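Local structure of putative peptide ABC-transport system periplasmic peptide-binding protein (Campylobacter jejuni, 4OEV) at residues T486-V489 with Y490-K494. The protein binds nickel(II) outside the cytoplasm, here together with oxalate, and probably delivers it to an ABC-type importer. Sequence-based numbering, arbitrary orientation.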
loop_
_atom_site.group_PDB
_atom_site.type_symbol
_atom_site.label_atom_id
_atom_site.label_comp_id
_atom_site.label_asym_id
_atom_site.label_seq_id
_atom_site.Cartn_x
_atom_site.Cartn_y
_atom_site.Cartn_z
ATOM N N THR A 486 9.932 -8.920 1.046
ATOM C CA THR A 486 10.664 -9.541 2.144
ATOM C C THR A 486 9.811 -10.518 2.950
ATOM O O THR A 486 10.183 -10.885 4.083
ATOM C CB THR A 486 11.196 -8.456 3.108
ATOM O OG1 THR A 486 10.116 -7.562 3.464
ATOM C CG2 THR A 486 12.284 -7.671 2.464
ATOM N N TRP A 487 8.704 -10.980 2.357
ATOM C CA TRP A 487 7.682 -11.739 3.106
ATOM C C TRP A 487 8.265 -13.050 3.638
ATOM O O TRP A 487 7.794 -13.529 4.662
ATOM C CB TRP A 487 6.450 -12.054 2.249
ATOM C CG TRP A 487 6.752 -13.084 1.194
ATOM C CD1 TRP A 487 7.346 -12.846 -0.043
ATOM C CD2 TRP A 487 6.536 -14.506 1.269
ATOM N NE1 TRP A 487 7.495 -14.051 -0.727
ATOM C CE2 TRP A 487 7.015 -15.074 0.059
ATOM C CE3 TRP A 487 5.980 -15.356 2.240
ATOM C CZ2 TRP A 487 6.940 -16.461 -0.205
ATOM C CZ3 TRP A 487 5.919 -16.744 1.976
ATOM C CH2 TRP A 487 6.391 -17.272 0.765
ATOM N N ASN A 488 9.267 -13.640 2.958
ATOM C CA ASN A 488 9.848 -14.898 3.462
ATOM C C ASN A 488 11.314 -14.727 3.829
ATOM O O ASN A 488 12.137 -15.665 3.708
ATOM C CB ASN A 488 9.667 -16.067 2.468
ATOM C CG ASN A 488 10.719 -16.105 1.372
ATOM O OD1 ASN A 488 10.974 -15.108 0.680
ATOM N ND2 ASN A 488 11.353 -17.268 1.218
ATOM N N VAL A 489 11.651 -13.527 4.288
ATOM C CA VAL A 489 13.048 -13.206 4.576
ATOM C C VAL A 489 13.680 -14.186 5.587
ATOM O O VAL A 489 14.874 -14.454 5.522
ATOM C CB VAL A 489 13.199 -11.763 5.093
ATOM C CG1 VAL A 489 12.485 -11.604 6.426
ATOM C CG2 VAL A 489 14.683 -11.405 5.206
ATOM N N TYR A 490 12.878 -14.777 6.474
ATOM C CA TYR A 490 13.436 -15.727 7.424
ATOM C C TYR A 490 13.928 -17.027 6.769
ATOM O O TYR A 490 14.461 -17.903 7.456
ATOM C CB TYR A 490 12.402 -16.070 8.541
ATOM C CG TYR A 490 11.021 -16.514 8.060
ATOM C CD1 TYR A 490 10.758 -17.846 7.770
ATOM C CD2 TYR A 490 9.987 -15.586 7.891
ATOM C CE1 TYR A 490 9.506 -18.259 7.340
ATOM C CE2 TYR A 490 8.728 -15.983 7.467
ATOM C CZ TYR A 490 8.494 -17.317 7.191
ATOM O OH TYR A 490 7.251 -17.720 6.757
ATOM N N GLU A 491 13.691 -17.197 5.476
ATOM C CA GLU A 491 14.210 -18.358 4.757
ATOM C C GLU A 491 15.437 -17.961 3.936
ATOM O O GLU A 491 16.062 -18.820 3.313
ATOM C CB GLU A 491 13.139 -18.965 3.843
ATOM C CG GLU A 491 11.872 -19.352 4.571
ATOM C CD GLU A 491 10.873 -20.080 3.682
ATOM O OE1 GLU A 491 10.723 -19.689 2.508
ATOM O OE2 GLU A 491 10.211 -21.030 4.149
ATOM N N TRP A 492 15.779 -16.670 3.927
ATOM C CA TRP A 492 16.913 -16.211 3.094
ATOM C C TRP A 492 18.225 -16.512 3.790
ATOM O O TRP A 492 18.292 -16.448 5.016
ATOM C CB TRP A 492 16.851 -14.705 2.808
ATOM C CG TRP A 492 15.647 -14.190 2.084
ATOM C CD1 TRP A 492 14.501 -14.865 1.802
ATOM C CD2 TRP A 492 15.482 -12.870 1.521
ATOM N NE1 TRP A 492 13.620 -14.041 1.122
ATOM C CE2 TRP A 492 14.205 -12.820 0.934
ATOM C CE3 TRP A 492 16.302 -11.731 1.451
ATOM C CZ2 TRP A 492 13.708 -11.668 0.299
ATOM C CZ3 TRP A 492 15.814 -10.591 0.819
ATOM C CH2 TRP A 492 14.525 -10.571 0.254
ATOM N N SER A 493 19.268 -16.843 3.022
ATOM C CA SER A 493 20.585 -17.071 3.596
ATOM C C SER A 493 21.717 -16.919 2.576
ATOM O O SER A 493 21.494 -16.872 1.361
ATOM C CB SER A 493 20.690 -18.470 4.218
ATOM O OG SER A 493 20.626 -19.457 3.209
ATOM N N LYS A 494 22.935 -16.825 3.099
ATOM C CA LYS A 494 24.131 -16.766 2.265
ATOM C C LYS A 494 24.938 -18.028 2.451
ATOM O O LYS A 494 24.811 -18.693 3.497
ATOM C CB LYS A 494 24.960 -15.546 2.605
ATOM C CG LYS A 494 24.246 -14.257 2.294
ATOM C CD LYS A 494 24.818 -13.177 3.168
ATOM C CE LYS A 494 24.522 -11.816 2.639
ATOM N NZ LYS A 494 25.311 -10.824 3.418
ATOM O OXT LYS A 494 25.677 -18.400 1.532
HETATM O O HOH W 1 17.193 -15.257 7.627
#
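A short 3-10 turn near the C-terminus bends the chain here, and the side chain of Asn488 ties it together by reaching both Glu491 and Trp492. The backbone makes two successive i to i+3 bonds, Glu491 N to Asn488 O at 2.8 Å and Trp492 N to Val489 O at 2.9 Å; a type I beta turn, Thr486 to Val489, leads into them. With CG of Asn488 set between its own backbone N and carbonyl carbon (chi1 83°), the amide lies between Glu491 and Trp492. ND2 gives a nearly straight bond of 2.8 Å to Glu491 OE1, meeting the anti lone pair of a carboxylate turned almost perpendicular to the amide. On the amide's other branch, OD1 accepts Trp492 NE1 at 2.9 Å; the oxygen lies in the indole plane, whereas NE1 sits well above the carbonyl plane. Both bonds fix the rotation of the buried amide; ND2 also donates to Gly472 O and OD1 accepts from Lys474 N, giving each polar atom two partners. Val489 CA rests on one face of the Trp492 indole, a CH-pi contact 3.5 Å from the centroid of the five-membered ring, while Val489 CG2 packs farther along the indole, 4.0 Å from CD2. The ring of Trp487 lies against Asn488 CB. Trp487 NE1 bonds to Lys474 O and Glu491 OE1 makes a salt bridge with Lys474 NZ, so loop 472-474 holds the turn at several points. Thr486 and Trp492 pack on Ile9 of strand 6-11, Trp492 also on Leu7; this is an outermost strand of a four-stranded mixed sheet.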